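Local coordinates for protein dihydrodipicolinate synthase (Bacillus clausii KSM-K16, PDB 3E96) that probably acts as a 4-hydroxy-tetrahydrodipicolinate synthase, a lyase of the DapA family built on a TIM barrel, at residues I30-Y35 with K68-R73; V224-A229 with R240-I245. One frame throughout, in Å; residues are numbered along the deposited sequence.

Both contacts are helix-helix contacts of one chain, whose core is a closed barrel of eight parallel strands, but they lie at separate places: their centres are 30 Å apart and their nearest atoms about 17 Å, with no touch between them. Interaction 1 comes first along the chain and is complete before interaction 2 begins. It joins helix 32-43 to helix 64-78, the helices that follow strands 15-17 and 49-50, which are neighbours in the barrel. Interaction 2 joins helix 220-231, which follows the last strand, 210-213, to helix 235-252. One contact therefore belongs to the outer helical layer, while the other packs the first helix beyond the barrel against the helix that follows its last strand.

Interaction 1 of 2, residues I30-Y35 with K68-R73; sequences IDWHHY and KEEVRR
The guanidinium of Arg73 stacks flat on one face of the Trp32 indole, planes 7° apart. Arg73 CZ sits 3.7 Å from the centroid of the Trp32 five-membered ring, a cation-pi contact. Arg73 CG makes a CH-pi contact 3.7 Å from the centroid of the Trp32 six-membered ring; the opposite face carries Ile30 CG2. CG of Arg73 stands anti to the carbonyl carbon, and the bend at chi2 (-93°) brings CD close to Trp32 CD2.

A salt bridge within helix 64-78 helps hold the stacked guanidinium: Arg73 NE donates to the anti lone pair of Glu69 OE2 at 2.8 Å. Arg72, also paired with Glu65, reaches Glu69 OE1 through both NE and NH2. Arg73 NH1 is bonded to Tyr77.

These contacts join two neighbouring outer helices of the TIM barrel, 32-43 and 64-78, the first opened by Asp31 as N-cap: Asp31 OD1 accepts from His34 N at 2.9 Å.

In van der Waals packing, Trp32 CH2 comes 3.5 Å from Glu70 CA, and Trp32 CZ2 meets Glu69 CG. Tyr35 OH touches Glu70 CG and hydrogen-bonds to Thr74, whereas the Glu70 carboxylate turns to Thr21 and Cys53 N. The Glu70 side chain lies about 9 Å from that of Thr56, predicted to bind pyruvate.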
ATOM      1  N   ILE B  30       2.997 -21.383  -3.296  1.00 15.94           N
ATOM      2  CA  ILE B  30       3.672 -21.509  -2.013  1.00 15.48           C
ATOM      3  C   ILE B  30       4.143 -22.950  -1.794  1.00 16.18           C
ATOM      4  O   ILE B  30       3.389 -23.899  -2.016  1.00 16.25           O
ATOM      5  CB  ILE B  30       2.723 -21.123  -0.853  1.00 14.43           C
ATOM      6  CG1 ILE B  30       2.240 -19.678  -1.039  1.00 13.95           C
ATOM      7  CG2 ILE B  30       3.434 -21.277   0.481  1.00 15.07           C
ATOM      8  CD1 ILE B  30       1.191 -19.250  -0.034  1.00 15.04           C
ATOM      9  N   ASP B  31       5.399 -23.109  -1.387  1.00 16.33           N
ATOM     10  CA  ASP B  31       5.923 -24.438  -1.102  1.00 16.72           C
ATOM     11  C   ASP B  31       5.885 -24.542   0.413  1.00 16.54           C
ATOM     12  O   ASP B  31       6.765 -24.025   1.102  1.00 16.88           O
ATOM     13  CB  ASP B  31       7.363 -24.595  -1.586  1.00 16.13           C
ATOM     14  CG  ASP B  31       7.871 -26.018  -1.430  1.00 18.71           C
ATOM     15  OD1 ASP B  31       7.635 -26.617  -0.359  1.00 17.98           O
ATOM     16  OD2 ASP B  31       8.509 -26.533  -2.373  1.00 20.54           O
ATOM     17  N   TRP B  32       4.854 -25.203   0.927  1.00 16.42           N
ATOM     18  CA  TRP B  32       4.687 -25.342   2.362  1.00 18.18           C
ATOM     19  C   TRP B  32       5.766 -26.188   3.021  1.00 19.44           C
ATOM     20  O   TRP B  32       6.028 -26.039   4.214  1.00 19.54           O
ATOM     21  CB  TRP B  32       3.299 -25.903   2.669  1.00 16.86           C
ATOM     22  CG  TRP B  32       2.194 -24.969   2.271  1.00 16.94           C
ATOM     23  CD1 TRP B  32       1.217 -25.202   1.345  1.00 17.74           C
ATOM     24  CD2 TRP B  32       1.948 -23.655   2.792  1.00 16.23           C
ATOM     25  NE1 TRP B  32       0.375 -24.116   1.258  1.00 17.77           N
ATOM     26  CE2 TRP B  32       0.801 -23.152   2.135  1.00 17.73           C
ATOM     27  CE3 TRP B  32       2.586 -22.853   3.750  1.00 15.59           C
ATOM     28  CZ2 TRP B  32       0.274 -21.882   2.406  1.00 18.04           C
ATOM     29  CZ3 TRP B  32       2.061 -21.587   4.021  1.00 15.31           C
ATOM     30  CH2 TRP B  32       0.917 -21.118   3.349  1.00 16.83           C
ATOM     31  N   HIS B  33       6.385 -27.083   2.258  1.00 21.20           N
ATOM     32  CA  HIS B  33       7.452 -27.900   2.817  1.00 22.15           C
ATOM     33  C   HIS B  33       8.605 -26.958   3.138  1.00 21.15           C
ATOM     34  O   HIS B  33       9.214 -27.035   4.208  1.00 20.47           O
ATOM     35  CB  HIS B  33       7.914 -28.961   1.816  1.00 26.78           C
ATOM     36  CG  HIS B  33       9.022 -29.828   2.330  1.00 33.04           C
ATOM     37  ND1 HIS B  33       8.897 -30.597   3.467  1.00 35.92           N
ATOM     38  CD2 HIS B  33      10.278 -30.038   1.869  1.00 35.03           C
ATOM     39  CE1 HIS B  33      10.029 -31.243   3.686  1.00 36.39           C
ATOM     40  NE2 HIS B  33      10.883 -30.921   2.731  1.00 36.61           N
ATOM     41  N   HIS B  34       8.902 -26.059   2.204  1.00 17.56           N
ATOM     42  CA  HIS B  34       9.977 -25.100   2.418  1.00 18.13           C
ATOM     43  C   HIS B  34       9.596 -24.148   3.546  1.00 16.96           C
ATOM     44  O   HIS B  34      10.454 -23.704   4.309  1.00 16.68           O
ATOM     45  CB  HIS B  34      10.259 -24.322   1.129  1.00 18.62           C
ATOM     46  CG  HIS B  34      10.899 -25.151   0.058  1.00 18.19           C
ATOM     47  ND1 HIS B  34      11.174 -24.659  -1.200  1.00 21.07           N
ATOM     48  CD2 HIS B  34      11.343 -26.431   0.068  1.00 18.72           C
ATOM     49  CE1 HIS B  34      11.764 -25.599  -1.919  1.00 20.32           C
ATOM     50  NE2 HIS B  34      11.879 -26.684  -1.173  1.00 20.00           N
ATOM     51  N   TYR B  35       8.309 -23.841   3.660  1.00 16.50           N
ATOM     52  CA  TYR B  35       7.853 -22.949   4.722  1.00 17.02           C
ATOM     53  C   TYR B  35       8.116 -23.607   6.075  1.00 17.14           C
ATOM     54  O   TYR B  35       8.590 -22.963   7.010  1.00 15.63           O
ATOM     55  CB  TYR B  35       6.357 -22.646   4.580  1.00 16.29           C
ATOM     56  CG  TYR B  35       5.877 -21.604   5.568  1.00 15.60           C
ATOM     57  CD1 TYR B  35       6.362 -20.293   5.517  1.00 15.83           C
ATOM     58  CD2 TYR B  35       4.973 -21.934   6.577  1.00 16.38           C
ATOM     59  CE1 TYR B  35       5.963 -19.339   6.450  1.00 15.27           C
ATOM     60  CE2 TYR B  35       4.566 -20.989   7.520  1.00 15.40           C
ATOM     61  CZ  TYR B  35       5.068 -19.692   7.450  1.00 17.35           C
ATOM     62  OH  TYR B  35       4.690 -18.760   8.386  1.00 15.09           O
ATOM     63  N   LYS B  68      -4.543 -16.482   5.276  1.00 14.83           N
ATOM     64  CA  LYS B  68      -5.174 -17.244   6.347  1.00 14.62           C
ATOM     65  C   LYS B  68      -4.497 -18.598   6.506  1.00 14.94           C
ATOM     66  O   LYS B  68      -4.198 -19.024   7.623  1.00 16.21           O
ATOM     67  CB  LYS B  68      -6.662 -17.454   6.055  1.00 15.95           C
ATOM     68  CG  LYS B  68      -7.492 -16.188   6.086  1.00 15.96           C
ATOM     69  CD  LYS B  68      -8.929 -16.472   5.664  1.00 18.05           C
ATOM     70  CE  LYS B  68      -9.774 -15.205   5.702  1.00 19.74           C
ATOM     71  NZ  LYS B  68     -11.157 -15.437   5.173  1.00 21.66           N
ATOM     72  N   GLU B  69      -4.262 -19.273   5.385  1.00 15.04           N
ATOM     73  CA  GLU B  69      -3.623 -20.583   5.405  1.00 15.70           C
ATOM     74  C   GLU B  69      -2.212 -20.505   5.979  1.00 14.52           C
ATOM     75  O   GLU B  69      -1.774 -21.413   6.686  1.00 13.50           O
ATOM     76  CB  GLU B  69      -3.578 -21.170   3.989  1.00 17.68           C
ATOM     77  CG  GLU B  69      -2.928 -22.555   3.867  1.00 20.21           C
ATOM     78  CD  GLU B  69      -3.714 -23.660   4.560  1.00 23.22           C
ATOM     79  OE1 GLU B  69      -4.897 -23.437   4.896  1.00 24.01           O
ATOM     80  OE2 GLU B  69      -3.149 -24.762   4.760  1.00 20.58           O
ATOM     81  N   GLU B  70      -1.488 -19.429   5.682  1.00 13.93           N
ATOM     82  CA  GLU B  70      -0.134 -19.314   6.216  1.00 13.29           C
ATOM     83  C   GLU B  70      -0.178 -19.270   7.740  1.00 13.15           C
ATOM     84  O   GLU B  70       0.653 -19.886   8.409  1.00 14.04           O
ATOM     85  CB  GLU B  70       0.582 -18.071   5.674  1.00 14.03           C
ATOM     86  CG  GLU B  70       1.980 -17.884   6.270  1.00 13.30           C
ATOM     87  CD  GLU B  70       2.843 -16.925   5.477  1.00 15.37           C
ATOM     88  OE1 GLU B  70       3.155 -17.242   4.309  1.00 13.49           O
ATOM     89  OE2 GLU B  70       3.211 -15.859   6.021  1.00 15.43           O
ATOM     90  N   VAL B  71      -1.143 -18.543   8.294  1.00 12.53           N
ATOM     91  CA  VAL B  71      -1.259 -18.471   9.746  1.00 13.88           C
ATOM     92  C   VAL B  71      -1.570 -19.867  10.294  1.00 14.66           C
ATOM     93  O   VAL B  71      -0.963 -20.300  11.274  1.00 13.80           O
ATOM     94  CB  VAL B  71      -2.362 -17.474  10.183  1.00 14.46           C
ATOM     95  CG1 VAL B  71      -2.521 -17.497  11.701  1.00 15.74           C
ATOM     96  CG2 VAL B  71      -1.988 -16.066   9.733  1.00 14.69           C
ATOM     97  N   ARG B  72      -2.494 -20.578   9.651  1.00 14.85           N
ATOM     98  CA  ARG B  72      -2.843 -21.931  10.097  1.00 15.84           C
ATOM     99  C   ARG B  72      -1.626 -22.850  10.047  1.00 16.51           C
ATOM    100  O   ARG B  72      -1.351 -23.578  10.998  1.00 18.51           O
ATOM    101  CB  ARG B  72      -3.966 -22.520   9.231  1.00 16.25           C
ATOM    102  CG  ARG B  72      -5.307 -21.813   9.381  1.00 15.30           C
ATOM    103  CD  ARG B  72      -6.434 -22.619   8.740  1.00 17.80           C
ATOM    104  NE  ARG B  72      -6.373 -22.629   7.280  1.00 18.83           N
ATOM    105  CZ  ARG B  72      -7.054 -21.797   6.497  1.00 18.61           C
ATOM    106  NH1 ARG B  72      -7.856 -20.877   7.026  1.00 17.38           N
ATOM    107  NH2 ARG B  72      -6.951 -21.894   5.182  1.00 19.51           N
ATOM    108  N   ARG B  73      -0.907 -22.820   8.928  1.00 14.19           N
ATOM    109  CA  ARG B  73       0.284 -23.645   8.754  1.00 15.91           C
ATOM    110  C   ARG B  73       1.324 -23.343   9.833  1.00 16.33           C
ATOM    111  O   ARG B  73       1.971 -24.251  10.355  1.00 16.34           O
ATOM    112  CB  ARG B  73       0.900 -23.398   7.373  1.00 15.97           C
ATOM    113  CG  ARG B  73       0.038 -23.857   6.198  1.00 18.35           C
ATOM    114  CD  ARG B  73       0.381 -25.280   5.766  1.00 20.79           C
ATOM    115  NE  ARG B  73      -0.493 -25.743   4.690  1.00 21.35           N
ATOM    116  CZ  ARG B  73      -0.304 -26.860   3.993  1.00 23.45           C
ATOM    117  NH1 ARG B  73       0.737 -27.640   4.250  1.00 20.36           N
ATOM    118  NH2 ARG B  73      -1.164 -27.199   3.040  1.00 22.78           N
TER

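Interaction 2 of 2, residues V224-A229 with R240-I245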
ATOM      1  N   VAL B 224      20.222 -13.559  17.557  1.00 16.64           N
ATOM      2  CA  VAL B 224      20.242 -13.915  18.970  1.00 17.14           C
ATOM      3  C   VAL B 224      21.446 -13.290  19.668  1.00 16.59           C
ATOM      4  O   VAL B 224      21.340 -12.824  20.799  1.00 15.34           O
ATOM      5  CB  VAL B 224      20.277 -15.454  19.167  1.00 16.75           C
ATOM      6  CG1 VAL B 224      20.472 -15.788  20.642  1.00 17.60           C
ATOM      7  CG2 VAL B 224      18.972 -16.066  18.675  1.00 18.41           C
ATOM      8  N   GLU B 225      22.591 -13.277  18.992  1.00 17.64           N
ATOM      9  CA  GLU B 225      23.793 -12.692  19.577  1.00 19.72           C
ATOM     10  C   GLU B 225      23.578 -11.211  19.876  1.00 18.73           C
ATOM     11  O   GLU B 225      24.014 -10.717  20.917  1.00 17.07           O
ATOM     12  CB  GLU B 225      24.988 -12.847  18.633  1.00 22.84           C
ATOM     13  CG  GLU B 225      25.327 -14.283  18.276  1.00 30.42           C
ATOM     14  CD  GLU B 225      26.546 -14.385  17.377  1.00 34.72           C
ATOM     15  OE1 GLU B 225      26.736 -15.453  16.749  1.00 38.68           O
ATOM     16  OE2 GLU B 225      27.318 -13.403  17.304  1.00 35.28           O
ATOM     17  N   MET B 226      22.905 -10.503  18.968  1.00 16.93           N
ATOM     18  CA  MET B 226      22.656  -9.079  19.173  1.00 16.25           C
ATOM     19  C   MET B 226      21.725  -8.865  20.355  1.00 15.86           C
ATOM     20  O   MET B 226      21.963  -7.984  21.179  1.00 16.06           O
ATOM     21  CB  MET B 226      22.045  -8.423  17.922  1.00 14.54           C
ATOM     22  CG  MET B 226      21.765  -6.915  18.103  1.00 17.86           C
ATOM     23  SD  MET B 226      21.176  -6.008  16.625  1.00 11.62           S
ATOM     24  CE  MET B 226      22.770  -5.638  15.826  1.00 14.59           C
ATOM     25  N   LEU B 227      20.662  -9.664  20.436  1.00 14.84           N
ATOM     26  CA  LEU B 227      19.705  -9.532  21.530  1.00 16.63           C
ATOM     27  C   LEU B 227      20.380  -9.764  22.875  1.00 16.98           C
ATOM     28  O   LEU B 227      20.169  -9.010  23.821  1.00 15.86           O
ATOM     29  CB  LEU B 227      18.552 -10.531  21.376  1.00 15.73           C
ATOM     30  CG  LEU B 227      17.503 -10.484  22.497  1.00 17.87           C
ATOM     31  CD1 LEU B 227      16.709  -9.182  22.413  1.00 17.55           C
ATOM     32  CD2 LEU B 227      16.566 -11.683  22.383  1.00 18.97           C
ATOM     33  N   GLU B 228      21.194 -10.809  22.959  1.00 17.30           N
ATOM     34  CA  GLU B 228      21.865 -11.116  24.215  1.00 20.49           C
ATOM     35  C   GLU B 228      22.862 -10.026  24.602  1.00 19.51           C
ATOM     36  O   GLU B 228      22.937  -9.639  25.767  1.00 20.93           O
ATOM     37  CB  GLU B 228      22.553 -12.476  24.120  1.00 22.00           C
ATOM     38  CG  GLU B 228      21.588 -13.577  23.696  1.00 26.37           C
ATOM     39  CD  GLU B 228      22.149 -14.968  23.887  1.00 29.14           C
ATOM     40  OE1 GLU B 228      23.323 -15.191  23.528  1.00 31.29           O
ATOM     41  OE2 GLU B 228      21.405 -15.841  24.385  1.00 31.05           O
ATOM     42  N   ALA B 229      23.612  -9.523  23.624  1.00 19.03           N
ATOM     43  CA  ALA B 229      24.586  -8.467  23.883  1.00 18.82           C
ATOM     44  C   ALA B 229      23.870  -7.222  24.401  1.00 18.92           C
ATOM     45  O   ALA B 229      24.318  -6.592  25.359  1.00 19.59           O
ATOM     46  CB  ALA B 229      25.364  -8.136  22.605  1.00 18.32           C
ATOM     47  N   ARG B 240      30.155  -4.774  17.661  1.00 18.65           N
ATOM     48  CA  ARG B 240      30.854  -5.746  16.832  1.00 18.69           C
ATOM     49  C   ARG B 240      29.842  -6.502  15.977  1.00 17.67           C
ATOM     50  O   ARG B 240      30.020  -6.645  14.769  1.00 16.65           O
ATOM     51  CB  ARG B 240      31.626  -6.729  17.712  1.00 23.06           C
ATOM     52  CG  ARG B 240      32.401  -7.790  16.940  1.00 29.47           C
ATOM     53  CD  ARG B 240      32.005  -9.178  17.406  1.00 34.26           C
ATOM     54  NE  ARG B 240      32.121  -9.312  18.856  1.00 37.18           N
ATOM     55  CZ  ARG B 240      31.442 -10.199  19.576  1.00 38.45           C
ATOM     56  NH1 ARG B 240      30.597 -11.027  18.979  1.00 39.41           N
ATOM     57  NH2 ARG B 240      31.604 -10.254  20.893  1.00 39.85           N
ATOM     58  N   ILE B 241      28.780  -6.987  16.616  1.00 15.20           N
ATOM     59  CA  ILE B 241      27.733  -7.725  15.918  1.00 15.91           C
ATOM     60  C   ILE B 241      27.032  -6.795  14.927  1.00 15.49           C
ATOM     61  O   ILE B 241      26.727  -7.185  13.798  1.00 15.20           O
ATOM     62  CB  ILE B 241      26.694  -8.281  16.916  1.00 17.26           C
ATOM     63  CG1 ILE B 241      27.397  -9.145  17.965  1.00 20.84           C
ATOM     64  CG2 ILE B 241      25.646  -9.101  16.179  1.00 19.27           C
ATOM     65  CD1 ILE B 241      26.506  -9.546  19.133  1.00 22.87           C
ATOM     66  N   TRP B 242      26.777  -5.566  15.360  1.00 14.50           N
ATOM     67  CA  TRP B 242      26.125  -4.574  14.509  1.00 15.13           C
ATOM     68  C   TRP B 242      26.916  -4.342  13.216  1.00 15.13           C
ATOM     69  O   TRP B 242      26.365  -4.445  12.119  1.00 15.22           O
ATOM     70  CB  TRP B 242      25.973  -3.255  15.270  1.00 15.02           C
ATOM     71  CG  TRP B 242      25.346  -2.160  14.467  1.00 14.07           C
ATOM     72  CD1 TRP B 242      24.026  -2.037  14.131  1.00 14.54           C
ATOM     73  CD2 TRP B 242      26.014  -1.028  13.898  1.00 13.82           C
ATOM     74  NE1 TRP B 242      23.831  -0.890  13.388  1.00 13.74           N
ATOM     75  CE2 TRP B 242      25.037  -0.255  13.231  1.00 14.49           C
ATOM     76  CE3 TRP B 242      27.345  -0.593  13.887  1.00 13.90           C
ATOM     77  CZ2 TRP B 242      25.351   0.932  12.559  1.00 14.91           C
ATOM     78  CZ3 TRP B 242      27.657   0.588  13.219  1.00 16.45           C
ATOM     79  CH2 TRP B 242      26.661   1.335  12.564  1.00 16.02           C
ATOM     80  N   GLU B 243      28.204  -4.030  13.339  1.00 16.06           N
ATOM     81  CA  GLU B 243      29.034  -3.788  12.157  1.00 17.48           C
ATOM     82  C   GLU B 243      29.033  -5.000  11.235  1.00 17.84           C
ATOM     83  O   GLU B 243      29.095  -4.866  10.014  1.00 17.94           O
ATOM     84  CB  GLU B 243      30.479  -3.476  12.555  1.00 19.42           C
ATOM     85  CG  GLU B 243      30.673  -2.149  13.256  1.00 23.23           C
ATOM     86  CD  GLU B 243      32.132  -1.756  13.334  1.00 24.09           C
ATOM     87  OE1 GLU B 243      32.714  -1.422  12.283  1.00 26.92           O
ATOM     88  OE2 GLU B 243      32.695  -1.790  14.442  1.00 27.77           O
ATOM     89  N   ASP B 244      28.960  -6.180  11.837  1.00 18.62           N
ATOM     90  CA  ASP B 244      28.955  -7.443  11.104  1.00 19.95           C
ATOM     91  C   ASP B 244      27.686  -7.629  10.268  1.00 19.61           C
ATOM     92  O   ASP B 244      27.737  -8.172   9.166  1.00 18.53           O
ATOM     93  CB  ASP B 244      29.086  -8.604  12.103  1.00 21.88           C
ATOM     94  CG  ASP B 244      29.266  -9.950  11.428  1.00 25.04           C
ATOM     95  OD1 ASP B 244      30.260 -10.123  10.694  1.00 24.42           O
ATOM     96  OD2 ASP B 244      28.416 -10.844  11.640  1.00 26.78           O
ATOM     97  N   ILE B 245      26.554  -7.165  10.791  1.00 18.67           N
ATOM     98  CA  ILE B 245      25.269  -7.324  10.108  1.00 18.96           C
ATOM     99  C   ILE B 245      24.823  -6.177   9.194  1.00 19.40           C
ATOM    100  O   ILE B 245      24.088  -6.404   8.233  1.00 17.92           O
ATOM    101  CB  ILE B 245      24.148  -7.591  11.145  1.00 19.28           C
ATOM    102  CG1 ILE B 245      24.470  -8.862  11.940  1.00 21.21           C
ATOM    103  CG2 ILE B 245      22.804  -7.750  10.450  1.00 21.57           C
ATOM    104  CD1 ILE B 245      23.557  -9.088  13.137  1.00 22.21           C
TER
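Ile241 CD1 presses on the backbone of helix 220-231, 3.3 Å from Glu225 O. Ile241 CD1 also meets Glu225 CB at 3.7 Å and Ala229 CB at 3.9 Å, which places it over one turn of the facing helix. Ile241 CG2, the other branch, lies 4.1 Å from Met226 CB. CG1 of Ile241 stands anti to the carbonyl carbon (chi1 -56°) and CD1 continues the chain in extended form (chi2 170°), a shape that carries the methyl across to the neighbouring backbone. An alanine in place of Ile241 would probably open a gap against Glu225 and Ala229 and deprive Met226 CB of its apolar partner.

Met226 reaches the other way. Its chain is extended as far as SD and bends at chi3, with Met226 CE 3.8 Å from Trp242 CA and near the edge of the indole; Ile245 CD1 is a looser neighbour of Met226 CE at 4.4 Å.

Around this shell, Pro201 of helix 200-206 touches both Met226 and Trp242, and Trp242 NE1 is held by Lys198 O. Ala229 also packs on Ala237 and Val238, nearer the start of helix 235-252. The segments run nearly antiparallel, at 151°, and the axes of the two short segments come within 9.8 Å at closest approach, as expected of consecutive helices joined by a short connection.

Among the charged side chains, Glu225 OE2 and Arg240 NH1 stay 4.4 Å apart, beyond a salt bridge. With no hydrogen bond between the segments, the contact depends on apolar packing, to which these opposite charges may add a modest attraction.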